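Methylglyoxal reductase (NADPH-dependent) (Candida albicans SC5314, PDB 6KWS) probably catalyses the NADPH-dependent reduction of methylglyoxal, as a Rossmann-fold reductase of the dihydroflavonol-4-reductase subfamily. Local coordinates at residues I2-S7 / V77-A82; G8-I13 / G30-T35; L98-G103 / K169-A174; V240-K245 / E319-E324. The protein carries 1 engineered substitution. All coordinates share one frame; numbering follows the deposited sequence.

How the contacts relate
The four contacts illustrate how a Rossmann-type reductase is assembled from its sheet outward. Contact 1 pairs two neighbouring parallel strands, 3-7 and 75-80. Contact 2, nested along the chain inside the loop that contact 1 closes, carries the same sheet on to strand 27-32; their centres are about 11 Å apart and they touch where S7 meets T31. Contact 3 comes later in sequence, about 19 Å from contact 1 between centres, and joins helices 92-114 and 160-181. Contact 4 comes last, on the opposite side of the chain's centre from contact 3, yet V240 and V243 pack against F12 and I13 of contact 2, linking the nucleotide-binding loop to helix 240-252, which contact 4 joins to residues 319-324.

Contact 1 (I2-S7 / V77-A82); sequences ITVIVS and VFLHLA
V77 begins the pairing beside V4: the two side chains lie abreast, with V77 CB 4.0 Å from V4 CG2, while V77 O accepts the I5 N-H in an almost straight bond (3.0 Å, 173° at the hydrogen). F78 belongs to the face of I5 and S7. With its CG anti to the backbone N (chi1 -172°), the ring meets I5 obliquely, F78 CE2 lying 4.0 Å from I5 CG2. The backbone of L79 is bonded twice, its N to I5 O at 2.8 Å and its O to S7 N, which completes a parallel ladder. On the opposite face, L79 CD1 wedges between V4 CG1 and V6 CG2, 3.8 Å from each. H80 then offers the edge of its imidazole, ND1 forming a 2.9 Å hydrogen bond with S7 OG. Besides this bond, in which either partner could be the donor, S7 OG accepts the N-H groups of L81 (3.0 Å from S7 OG) and A82, so one serine ties down the turn carrying L81, an NADPH-binding residue. In the wider Rossmann sheet, strand 27-32 lies along the other edge of 3-7 and strand 120-124 along that of 75-80, while helix 12-23 packs over V4, V6 and L79.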
loop_
_atom_site.group_PDB
_atom_site.type_symbol
_atom_site.label_atom_id
_atom_site.label_comp_id
_atom_site.label_asym_id
_atom_site.label_seq_id
_atom_site.Cartn_x
_atom_site.Cartn_y
_atom_site.Cartn_z
ATOM N N ILE A 2 -22.678 3.923 -9.493
ATOM C CA ILE A 2 -22.424 3.316 -8.186
ATOM C C ILE A 2 -21.318 4.065 -7.439
ATOM O O ILE A 2 -20.368 4.581 -8.032
ATOM C CB ILE A 2 -22.123 1.814 -8.380
ATOM C CG1 ILE A 2 -21.595 1.152 -7.118
ATOM C CG2 ILE A 2 -21.195 1.592 -9.531
ATOM C CD1 ILE A 2 -21.375 -0.344 -7.305
ATOM N N THR A 3 -21.460 4.142 -6.116
ATOM C CA THR A 3 -20.733 5.079 -5.266
ATOM C C THR A 3 -19.732 4.344 -4.380
ATOM O O THR A 3 -20.081 3.356 -3.725
ATOM C CB THR A 3 -21.716 5.873 -4.389
ATOM O OG1 THR A 3 -22.481 6.765 -5.207
ATOM C CG2 THR A 3 -21.003 6.681 -3.304
ATOM N N VAL A 4 -18.506 4.869 -4.308
ATOM C CA VAL A 4 -17.410 4.235 -3.586
ATOM C C VAL A 4 -16.859 5.206 -2.556
ATOM O O VAL A 4 -16.562 6.357 -2.891
ATOM C CB VAL A 4 -16.295 3.790 -4.544
ATOM C CG1 VAL A 4 -15.150 3.210 -3.755
ATOM C CG2 VAL A 4 -16.838 2.765 -5.530
ATOM N N ILE A 5 -16.700 4.740 -1.316
ATOM C CA ILE A 5 -16.030 5.508 -0.271
ATOM C C ILE A 5 -14.574 5.068 -0.180
ATOM O O ILE A 5 -14.280 3.869 -0.093
ATOM C CB ILE A 5 -16.719 5.348 1.090
ATOM C CG1 ILE A 5 -18.211 5.636 0.976
ATOM C CG2 ILE A 5 -16.070 6.283 2.101
ATOM C CD1 ILE A 5 -18.943 5.532 2.308
ATOM N N VAL A 6 -13.663 6.036 -0.172
ATOM C CA VAL A 6 -12.240 5.773 -0.086
ATOM C C VAL A 6 -11.700 6.585 1.079
ATOM O O VAL A 6 -11.776 7.818 1.066
ATOM C CB VAL A 6 -11.510 6.139 -1.388
ATOM C CG1 VAL A 6 -10.006 5.953 -1.206
ATOM C CG2 VAL A 6 -12.040 5.302 -2.592
ATOM N N SER A 7 -11.160 5.908 2.082
ATOM C CA SER A 7 -10.578 6.606 3.216
ATOM C C SER A 7 -9.120 6.938 2.948
ATOM O O SER A 7 -8.414 6.192 2.263
ATOM C CB SER A 7 -10.676 5.767 4.487
ATOM O OG SER A 7 -9.918 4.583 4.333
ATOM N N VAL A 77 -19.508 0.246 -1.838
ATOM C CA VAL A 77 -18.149 -0.237 -1.651
ATOM C C VAL A 77 -17.446 0.680 -0.669
ATOM O O VAL A 77 -17.581 1.906 -0.754
ATOM C CB VAL A 77 -17.371 -0.282 -2.981
ATOM C CG1 VAL A 77 -15.935 -0.656 -2.720
ATOM C CG2 VAL A 77 -17.993 -1.270 -3.935
ATOM N N PHE A 78 -16.691 0.094 0.251
ATOM C CA PHE A 78 -15.826 0.860 1.139
ATOM C C PHE A 78 -14.385 0.393 0.943
ATOM O O PHE A 78 -14.021 -0.711 1.369
ATOM C CB PHE A 78 -16.263 0.710 2.593
ATOM C CG PHE A 78 -15.538 1.634 3.557
ATOM C CD1 PHE A 78 -14.232 1.373 3.950
ATOM C CD2 PHE A 78 -16.185 2.735 4.103
ATOM C CE1 PHE A 78 -13.583 2.206 4.842
ATOM C CE2 PHE A 78 -15.541 3.564 5.006
ATOM C CZ PHE A 78 -14.241 3.299 5.375
ATOM N N LEU A 79 -13.564 1.237 0.312
ATOM C CA LEU A 79 -12.132 0.994 0.153
ATOM C C LEU A 79 -11.390 1.663 1.304
ATOM O O LEU A 79 -11.325 2.893 1.376
ATOM C CB LEU A 79 -11.633 1.537 -1.178
ATOM C CG LEU A 79 -12.317 1.012 -2.428
ATOM C CD1 LEU A 79 -11.672 1.625 -3.644
ATOM C CD2 LEU A 79 -12.197 -0.470 -2.467
ATOM N N HIS A 80 -10.810 0.867 2.186
ATOM C CA HIS A 80 -10.144 1.389 3.375
ATOM C C HIS A 80 -8.646 1.457 3.080
ATOM O O HIS A 80 -7.959 0.435 3.032
ATOM C CB HIS A 80 -10.467 0.501 4.573
ATOM C CG HIS A 80 -9.885 0.974 5.863
ATOM N ND1 HIS A 80 -9.799 2.306 6.200
ATOM C CD2 HIS A 80 -9.363 0.286 6.907
ATOM C CE1 HIS A 80 -9.243 2.421 7.393
ATOM N NE2 HIS A 80 -8.970 1.209 7.845
ATOM N N LEU A 81 -8.135 2.657 2.851
ATOM C CA LEU A 81 -6.717 2.809 2.581
ATOM C C LEU A 81 -5.985 3.643 3.619
ATOM O O LEU A 81 -4.749 3.662 3.599
ATOM C CB LEU A 81 -6.497 3.434 1.197
ATOM C CG LEU A 81 -7.334 2.885 0.042
ATOM C CD1 LEU A 81 -6.736 3.299 -1.259
ATOM C CD2 LEU A 81 -7.421 1.391 0.074
ATOM N N ALA A 82 -6.700 4.290 4.542
ATOM C CA ALA A 82 -6.098 5.243 5.470
ATOM C C ALA A 82 -5.135 4.572 6.459
ATOM O O ALA A 82 -5.333 3.426 6.886
ATOM C CB ALA A 82 -7.196 5.992 6.229
#

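Contact 2 (G8-I13 / G30-T35); sequences GATGFI and GTVRST
G8 and A9 meet T31 in a loop-to-strand contact at the C-terminal ends of the parallel strands, within the first beta-alpha-beta unit of the Rossmann fold: strand 3-7, helix 12-23 and strand 27-32. The loop is the glycine-rich nucleotide-binding turn, and T10, F12, I13 and R33 are all NADPH-binding residues. G8 has a positive phi (63°), which suits glycine, and starts a type I turn closed by the G11 N-H bonding to G8 O. Two bonds fasten this turn to the strand. The A9 N-H points at T31 O, 3.0 Å away and nearly straight (171° at the hydrogen), and the G8 N-H reaches the side-chain hydroxyl T31 OG1 at 3.2 Å. T31 thus offers both its carbonyl and its hydroxyl to the loop.

R33 folds back toward the loop. Bends at chi2 and chi3 bring its guanidinium above V32 CB, and its edge faces the backbone of G8 and A9, with R33 NH1 3.2 Å from G8 CA. The T10 and R33 side chains run past each other in opposite directions, although the spacing of their polar ends is too short in the model to be trusted. An arginine just after the second strand is consistent with recognition of the extra phosphate of NADPH, as in related NADPH-dependent reductases. Deeper in, G30 has no side chain, and the A9 methyl settles against its backbone, A9 CB lying 3.8 Å from G30 CA.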
loop_
_atom_site.group_PDB
_atom_site.type_symbol
_atom_site.label_atom_id
_atom_site.label_comp_id
_atom_site.label_asym_id
_atom_site.label_seq_id
_atom_site.Cartn_x
_atom_site.Cartn_y
_atom_site.Cartn_z
ATOM N N GLY A 8 -8.668 8.058 3.517
ATOM C CA GLY A 8 -7.299 8.499 3.342
ATOM C C GLY A 8 -6.989 8.813 1.892
ATOM O O GLY A 8 -5.967 8.367 1.355
ATOM N N ALA A 9 -7.864 9.600 1.252
ATOM C CA ALA A 9 -7.864 9.753 -0.197
ATOM C C ALA A 9 -6.668 10.531 -0.743
ATOM O O ALA A 9 -6.447 10.513 -1.965
ATOM C CB ALA A 9 -9.153 10.433 -0.631
ATOM N N THR A 10 -5.898 11.218 0.109
ATOM C CA THR A 10 -4.682 11.880 -0.350
ATOM C C THR A 10 -3.433 11.016 -0.211
ATOM O O THR A 10 -2.352 11.470 -0.602
ATOM C CB THR A 10 -4.449 13.161 0.427
ATOM O OG1 THR A 10 -4.607 12.868 1.814
ATOM C CG2 THR A 10 -5.462 14.212 0.025
ATOM N N GLY A 11 -3.539 9.811 0.357
ATOM C CA GLY A 11 -2.389 8.928 0.449
ATOM C C GLY A 11 -1.845 8.532 -0.925
ATOM O O GLY A 11 -2.435 8.787 -1.979
ATOM N N PHE A 12 -0.690 7.862 -0.888
ATOM C CA PHE A 12 0.070 7.527 -2.096
ATOM C C PHE A 12 -0.680 6.536 -2.984
ATOM O O PHE A 12 -0.964 6.812 -4.156
ATOM C CB PHE A 12 1.431 6.976 -1.671
ATOM C CG PHE A 12 2.294 6.490 -2.786
ATOM C CD1 PHE A 12 2.490 7.253 -3.939
ATOM C CD2 PHE A 12 2.978 5.298 -2.651
ATOM C CE1 PHE A 12 3.324 6.806 -4.952
ATOM C CE2 PHE A 12 3.813 4.832 -3.655
ATOM C CZ PHE A 12 3.993 5.581 -4.806
ATOM N N ILE A 13 -0.991 5.358 -2.452
ATOM C CA ILE A 13 -1.816 4.424 -3.213
ATOM C C ILE A 13 -3.181 5.039 -3.491
ATOM O O ILE A 13 -3.737 4.879 -4.583
ATOM C CB ILE A 13 -1.954 3.088 -2.462
ATOM C CG1 ILE A 13 -0.581 2.452 -2.190
ATOM C CG2 ILE A 13 -2.857 2.178 -3.210
ATOM C CD1 ILE A 13 -0.664 1.193 -1.313
ATOM N N GLY A 30 -14.202 10.594 -1.007
ATOM C CA GLY A 30 -12.975 10.367 -0.290
ATOM C C GLY A 30 -13.091 10.918 1.109
ATOM O O GLY A 30 -13.784 11.893 1.351
ATOM N N THR A 31 -12.418 10.273 2.045
ATOM C CA THR A 31 -12.302 10.862 3.362
ATOM C C THR A 31 -10.896 11.412 3.500
ATOM O O THR A 31 -9.926 10.817 3.009
ATOM C CB THR A 31 -12.600 9.862 4.488
ATOM O OG1 THR A 31 -11.480 8.985 4.682
ATOM C CG2 THR A 31 -13.870 9.057 4.196
ATOM N N VAL A 32 -10.806 12.570 4.141
ATOM C CA VAL A 32 -9.556 13.285 4.319
ATOM C C VAL A 32 -9.575 13.835 5.726
ATOM O O VAL A 32 -10.621 13.884 6.374
ATOM C CB VAL A 32 -9.380 14.422 3.293
ATOM C CG1 VAL A 32 -9.166 13.846 1.914
ATOM C CG2 VAL A 32 -10.594 15.342 3.316
ATOM N N ARG A 33 -8.405 14.267 6.195
ATOM C CA ARG A 33 -8.264 14.668 7.592
ATOM C C ARG A 33 -8.555 16.141 7.839
ATOM O O ARG A 33 -8.702 16.515 9.010
ATOM C CB ARG A 33 -6.846 14.366 8.145
ATOM C CG ARG A 33 -6.393 12.857 8.282
ATOM C CD ARG A 33 -6.521 12.040 6.972
ATOM N NE ARG A 33 -5.960 12.828 5.871
ATOM C CZ ARG A 33 -6.035 12.606 4.562
ATOM N NH1 ARG A 33 -6.649 11.561 4.056
ATOM N NH2 ARG A 33 -5.468 13.487 3.769
ATOM N N SER A 34 -8.629 16.978 6.792
ATOM C CA SER A 34 -8.934 18.397 6.951
ATOM C C SER A 34 -9.542 18.950 5.668
ATOM O O SER A 34 -9.506 18.310 4.616
ATOM C CB SER A 34 -7.694 19.222 7.318
ATOM O OG SER A 34 -6.656 19.005 6.385
ATOM N N THR A 35 -10.096 20.165 5.771
ATOM C CA THR A 35 -10.598 20.863 4.589
ATOM C C THR A 35 -9.474 21.158 3.602
ATOM O O THR A 35 -9.661 21.042 2.382
ATOM C CB THR A 35 -11.295 22.169 4.998
ATOM O OG1 THR A 35 -12.421 21.871 5.820
ATOM C CG2 THR A 35 -11.784 22.930 3.777
#

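Contact 3 (L98-G103 / K169-A174); sequences LPAVDG and KFAEKA
V101 supplies the main bump, a forked side chain that straddles one turn of the partner helix. With CG1 anti to the backbone N (chi1 176°), its two methyls part company: V101 CG2 lands on F170 CB at 3.7 Å, and V101 CG1 reaches A174 CB at 4.0 Å. Between these points lies A171, whose side chain is only a methyl, and here the CA atoms of V101 and A171 come within 4.7 Å. Beside it A100 and A171 meet methyl to methyl, their CB atoms 3.8 Å apart. The segments 98-103 and 169-174, from helices 92-114 and 160-181, run nearly parallel, their axes 16° apart in direction and 8.0 Å apart at closest approach, a close spacing that the alanines permit. In the Rossmann fold of short-chain dehydrogenases and their extended relatives, the second of these helices carries the YxxxK motif, and here its lysine, the NADPH-binding K168, immediately precedes the segment. F170 contributes its CB to the hollow, but its ring leads away from the 98-103 segment. K169 CD lies over the centre of one ring face, and W153 meets the same ring edge-to-face while also touching V101.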
loop_
_atom_site.group_PDB
_atom_site.type_symbol
_atom_site.label_atom_id
_atom_site.label_comp_id
_atom_site.label_asym_id
_atom_site.label_seq_id
_atom_site.Cartn_x
_atom_site.Cartn_y
_atom_site.Cartn_z
ATOM N N LEU A 98 -1.728 -1.383 19.300
ATOM C CA LEU A 98 -3.118 -1.123 19.669
ATOM C C LEU A 98 -3.829 -0.233 18.664
ATOM O O LEU A 98 -4.916 -0.622 18.200
ATOM C CB LEU A 98 -3.175 -0.555 21.090
ATOM C CG LEU A 98 -2.681 -1.583 22.114
ATOM C CD1 LEU A 98 -2.533 -0.940 23.462
ATOM C CD2 LEU A 98 -3.620 -2.783 22.184
ATOM N N PRO A 99 -3.287 0.924 18.246
ATOM C CA PRO A 99 -3.986 1.727 17.218
ATOM C C PRO A 99 -4.301 0.965 15.938
ATOM O O PRO A 99 -5.371 1.170 15.352
ATOM C CB PRO A 99 -3.013 2.878 16.949
ATOM C CG PRO A 99 -2.187 2.971 18.165
ATOM C CD PRO A 99 -2.042 1.577 18.688
ATOM N N ALA A 100 -3.400 0.094 15.480
ATOM C CA ALA A 100 -3.715 -0.712 14.306
ATOM C C ALA A 100 -4.848 -1.689 14.597
ATOM O O ALA A 100 -5.788 -1.810 13.799
ATOM C CB ALA A 100 -2.473 -1.463 13.811
ATOM N N VAL A 101 -4.791 -2.388 15.736
ATOM C CA VAL A 101 -5.838 -3.362 16.042
ATOM C C VAL A 101 -7.151 -2.655 16.362
ATOM O O VAL A 101 -8.204 -2.995 15.812
ATOM C CB VAL A 101 -5.413 -4.298 17.188
ATOM C CG1 VAL A 101 -6.569 -5.228 17.541
ATOM C CG2 VAL A 101 -4.203 -5.104 16.782
ATOM N N ASP A 102 -7.109 -1.658 17.244
ATOM C CA ASP A 102 -8.336 -0.960 17.610
ATOM C C ASP A 102 -8.894 -0.163 16.436
ATOM O O ASP A 102 -10.108 -0.193 16.184
ATOM C CB ASP A 102 -8.088 -0.057 18.819
ATOM C CG ASP A 102 -7.744 -0.850 20.082
ATOM O OD1 ASP A 102 -8.268 -1.979 20.236
ATOM O OD2 ASP A 102 -6.940 -0.352 20.910
ATOM N N GLY A 103 -8.028 0.543 15.699
ATOM C CA GLY A 103 -8.485 1.249 14.510
ATOM C C GLY A 103 -9.247 0.350 13.555
ATOM O O GLY A 103 -10.309 0.718 13.043
ATOM N N LYS A 169 0.391 -7.269 10.559
ATOM C CA LYS A 169 -0.187 -8.592 10.774
ATOM C C LYS A 169 -1.339 -8.552 11.779
ATOM O O LYS A 169 -2.383 -9.170 11.554
ATOM C CB LYS A 169 0.909 -9.564 11.225
ATOM C CG LYS A 169 0.446 -10.974 11.626
ATOM C CD LYS A 169 0.135 -11.038 13.133
ATOM C CE LYS A 169 -0.127 -12.461 13.608
ATOM N NZ LYS A 169 1.153 -13.168 13.884
ATOM N N PHE A 170 -1.184 -7.842 12.893
ATOM C CA PHE A 170 -2.276 -7.871 13.862
ATOM C C PHE A 170 -3.469 -7.059 13.386
ATOM O O PHE A 170 -4.610 -7.463 13.616
ATOM C CB PHE A 170 -1.785 -7.424 15.246
ATOM C CG PHE A 170 -0.887 -8.440 15.885
ATOM C CD1 PHE A 170 -1.402 -9.679 16.287
ATOM C CD2 PHE A 170 0.480 -8.210 16.006
ATOM C CE1 PHE A 170 -0.585 -10.660 16.841
ATOM C CE2 PHE A 170 1.320 -9.187 16.560
ATOM C CZ PHE A 170 0.781 -10.422 16.979
ATOM N N ALA A 171 -3.232 -5.956 12.661
ATOM C CA ALA A 171 -4.332 -5.211 12.042
ATOM C C ALA A 171 -5.147 -6.093 11.107
ATOM O O ALA A 171 -6.381 -6.062 11.130
ATOM C CB ALA A 171 -3.806 -3.996 11.280
ATOM N N GLU A 172 -4.474 -6.896 10.271
ATOM C CA GLU A 172 -5.215 -7.757 9.354
ATOM C C GLU A 172 -5.850 -8.932 10.091
ATOM O O GLU A 172 -6.968 -9.352 9.755
ATOM C CB GLU A 172 -4.312 -8.265 8.227
ATOM C CG GLU A 172 -5.102 -8.558 6.934
ATOM C CD GLU A 172 -4.407 -9.537 5.988
ATOM O OE1 GLU A 172 -5.099 -10.415 5.427
ATOM O OE2 GLU A 172 -3.174 -9.433 5.793
ATOM N N LYS A 173 -5.134 -9.495 11.076
ATOM C CA LYS A 173 -5.714 -10.553 11.893
ATOM C C LYS A 173 -7.019 -10.069 12.508
ATOM O O LYS A 173 -8.004 -10.809 12.571
ATOM C CB LYS A 173 -4.717 -10.987 12.969
ATOM C CG LYS A 173 -4.909 -12.366 13.528
ATOM C CD LYS A 173 -5.603 -12.349 14.848
ATOM C CE LYS A 173 -5.428 -13.558 15.587
ATOM N NZ LYS A 173 -4.081 -13.930 15.614
ATOM N N ALA A 174 -7.064 -8.791 12.880
ATOM C CA ALA A 174 -8.247 -8.247 13.528
ATOM C C ALA A 174 -9.420 -8.139 12.558
ATOM O O ALA A 174 -10.572 -8.374 12.944
ATOM C CB ALA A 174 -7.907 -6.891 14.137
#

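Contact 4 (V240-K245 / E319-E324); sequences VRDVAK and EYYNLE
R241, in the first turn of helix 240-252, lays its guanidinium flat on the ring of Y321. The planes differ by only 3°, and R241 CZ stands 3.7 Å from the ring centroid, a cation-pi stack. A bend at chi3 (-61°) turns the end of the chain over the ring, so that NH2 sits above its centre and R241 NE comes within 3.4 Å of Y321 CE2. The charge is also shared with acids beyond the two segments: NE forms a salt bridge with D239 and NH2 another with D329, and the two would help to fix the rotation of the guanidinium.

Next along the helix, D242 grips the backbone of the other segment. Its OD2 accepts the Y321 N-H at 2.9 Å in a somewhat bent bond on the syn side, 16° out of the carboxylate plane. The same oxygen lies near the edge of the Y321 ring, 3.5 Å from Y321 CD2. Y321 is therefore met by a cation over its face and a carboxylate at its rim. One helical turn past R241, K245 makes a cation-pi contact with F318, just before the second segment. The contact ties residues 319-322, which lead into the C-terminal helix 323-337 with N322 as its N-cap, to the start of helix 240-252. In extended short-chain dehydrogenases the C-terminal region typically builds the substrate-binding side of the fold.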
loop_
_atom_site.group_PDB
_atom_site.type_symbol
_atom_site.label_atom_id
_atom_site.label_comp_id
_atom_site.label_asym_id
_atom_site.label_seq_id
_atom_site.Cartn_x
_atom_site.Cartn_y
_atom_site.Cartn_z
ATOM N N VAL A 240 2.971 1.069 -7.679
ATOM C CA VAL A 240 1.816 1.631 -6.981
ATOM C C VAL A 240 0.577 1.624 -7.860
ATOM O O VAL A 240 -0.546 1.462 -7.362
ATOM C CB VAL A 240 2.135 3.060 -6.494
ATOM C CG1 VAL A 240 2.459 3.949 -7.669
ATOM C CG2 VAL A 240 0.976 3.644 -5.678
ATOM N N ARG A 241 0.751 1.802 -9.173
ATOM C CA ARG A 241 -0.391 1.828 -10.077
ATOM C C ARG A 241 -1.064 0.461 -10.169
ATOM O O ARG A 241 -2.294 0.374 -10.276
ATOM C CB ARG A 241 0.068 2.329 -11.440
ATOM C CG ARG A 241 0.390 3.814 -11.408
ATOM C CD ARG A 241 1.238 4.243 -12.580
ATOM N NE ARG A 241 2.531 3.561 -12.595
ATOM C CZ ARG A 241 3.509 3.837 -13.456
ATOM N NH1 ARG A 241 3.350 4.789 -14.365
ATOM N NH2 ARG A 241 4.654 3.170 -13.400
ATOM N N ASP A 242 -0.280 -0.623 -10.109
ATOM C CA ASP A 242 -0.872 -1.960 -10.084
ATOM C C ASP A 242 -1.541 -2.257 -8.747
ATOM O O ASP A 242 -2.566 -2.946 -8.698
ATOM C CB ASP A 242 0.198 -2.995 -10.414
ATOM C CG ASP A 242 0.794 -2.766 -11.791
ATOM O OD1 ASP A 242 0.004 -2.332 -12.677
ATOM O OD2 ASP A 242 2.025 -2.984 -11.986
ATOM N N VAL A 243 -0.994 -1.741 -7.655
ATOM C CA VAL A 243 -1.661 -1.889 -6.373
ATOM C C VAL A 243 -3.001 -1.174 -6.409
ATOM O O VAL A 243 -4.047 -1.766 -6.107
ATOM C CB VAL A 243 -0.754 -1.365 -5.242
ATOM C CG1 VAL A 243 -1.438 -1.488 -3.894
ATOM C CG2 VAL A 243 0.577 -2.115 -5.237
ATOM N N ALA A 244 -2.990 0.104 -6.809
ATOM C CA ALA A 244 -4.228 0.863 -6.974
ATOM C C ALA A 244 -5.236 0.102 -7.830
ATOM O O ALA A 244 -6.414 -0.008 -7.472
ATOM C CB ALA A 244 -3.936 2.227 -7.594
ATOM N N LYS A 245 -4.791 -0.434 -8.971
ATOM C CA LYS A 245 -5.732 -1.126 -9.834
ATOM C C LYS A 245 -6.278 -2.370 -9.152
ATOM O O LYS A 245 -7.458 -2.710 -9.312
ATOM C CB LYS A 245 -5.074 -1.486 -11.158
ATOM C CG LYS A 245 -6.024 -2.169 -12.115
ATOM C CD LYS A 245 -5.425 -2.279 -13.497
ATOM C CE LYS A 245 -6.295 -3.148 -14.407
ATOM N NZ LYS A 245 -6.464 -2.562 -15.769
ATOM N N GLU A 319 -1.251 -7.295 -16.757
ATOM C CA GLU A 319 0.204 -7.215 -16.748
ATOM C C GLU A 319 0.682 -6.112 -15.802
ATOM O O GLU A 319 0.202 -4.977 -15.855
ATOM C CB GLU A 319 0.697 -6.962 -18.179
ATOM C CG GLU A 319 2.193 -6.623 -18.345
ATOM C CD GLU A 319 2.477 -5.606 -19.484
ATOM O OE1 GLU A 319 2.741 -6.064 -20.622
ATOM O OE2 GLU A 319 2.448 -4.362 -19.237
ATOM N N TYR A 320 1.626 -6.449 -14.925
ATOM C CA TYR A 320 2.251 -5.464 -14.051
ATOM C C TYR A 320 3.363 -4.726 -14.778
ATOM O O TYR A 320 4.018 -5.277 -15.674
ATOM C CB TYR A 320 2.877 -6.125 -12.825
ATOM C CG TYR A 320 1.959 -6.880 -11.884
ATOM C CD1 TYR A 320 0.572 -6.813 -11.986
ATOM C CD2 TYR A 320 2.501 -7.646 -10.870
ATOM C CE1 TYR A 320 -0.232 -7.510 -11.107
ATOM C CE2 TYR A 320 1.717 -8.332 -10.004
ATOM C CZ TYR A 320 0.359 -8.267 -10.119
ATOM O OH TYR A 320 -0.379 -8.977 -9.212
ATOM N N TYR A 321 3.605 -3.483 -14.360
ATOM C CA TYR A 321 4.873 -2.832 -14.685
ATOM C C TYR A 321 6.051 -3.688 -14.210
ATOM O O TYR A 321 5.931 -4.481 -13.269
ATOM C CB TYR A 321 4.956 -1.465 -14.020
ATOM C CG TYR A 321 4.019 -0.427 -14.568
ATOM C CD1 TYR A 321 4.386 0.345 -15.659
ATOM C CD2 TYR A 321 2.778 -0.188 -13.981
ATOM C CE1 TYR A 321 3.542 1.314 -16.157
ATOM C CE2 TYR A 321 1.917 0.785 -14.483
ATOM C CZ TYR A 321 2.314 1.533 -15.570
ATOM O OH TYR A 321 1.505 2.520 -16.101
ATOM N N ASN A 322 7.207 -3.524 -14.854
ATOM C CA ASN A 322 8.406 -4.209 -14.383
ATOM C C ASN A 322 9.312 -3.224 -13.632
ATOM O O ASN A 322 9.018 -2.023 -13.537
ATOM C CB ASN A 322 9.141 -4.892 -15.538
ATOM C CG ASN A 322 9.680 -3.906 -16.586
ATOM O OD1 ASN A 322 10.173 -2.816 -16.269
ATOM N ND2 ASN A 322 9.607 -4.312 -17.850
ATOM N N LEU A 323 10.430 -3.740 -13.096
ATOM C CA LEU A 323 11.324 -2.902 -12.294
ATOM C C LEU A 323 11.769 -1.663 -13.065
ATOM O O LEU A 323 11.693 -0.540 -12.544
ATOM C CB LEU A 323 12.549 -3.685 -11.831
ATOM C CG LEU A 323 12.983 -3.574 -10.363
ATOM C CD1 LEU A 323 14.481 -3.551 -10.243
ATOM C CD2 LEU A 323 12.360 -2.412 -9.603
ATOM N N GLU A 324 12.244 -1.842 -14.306
ATOM C CA GLU A 324 12.801 -0.707 -15.040
ATOM C C GLU A 324 11.746 0.370 -15.281
ATOM O O GLU A 324 12.015 1.555 -15.069
ATOM C CB GLU A 324 13.428 -1.168 -16.365
ATOM C CG GLU A 324 13.915 -0.027 -17.320
ATOM C CD GLU A 324 12.802 0.575 -18.206
ATOM O OE1 GLU A 324 12.726 1.831 -18.313
ATOM O OE2 GLU A 324 11.996 -0.207 -18.783
#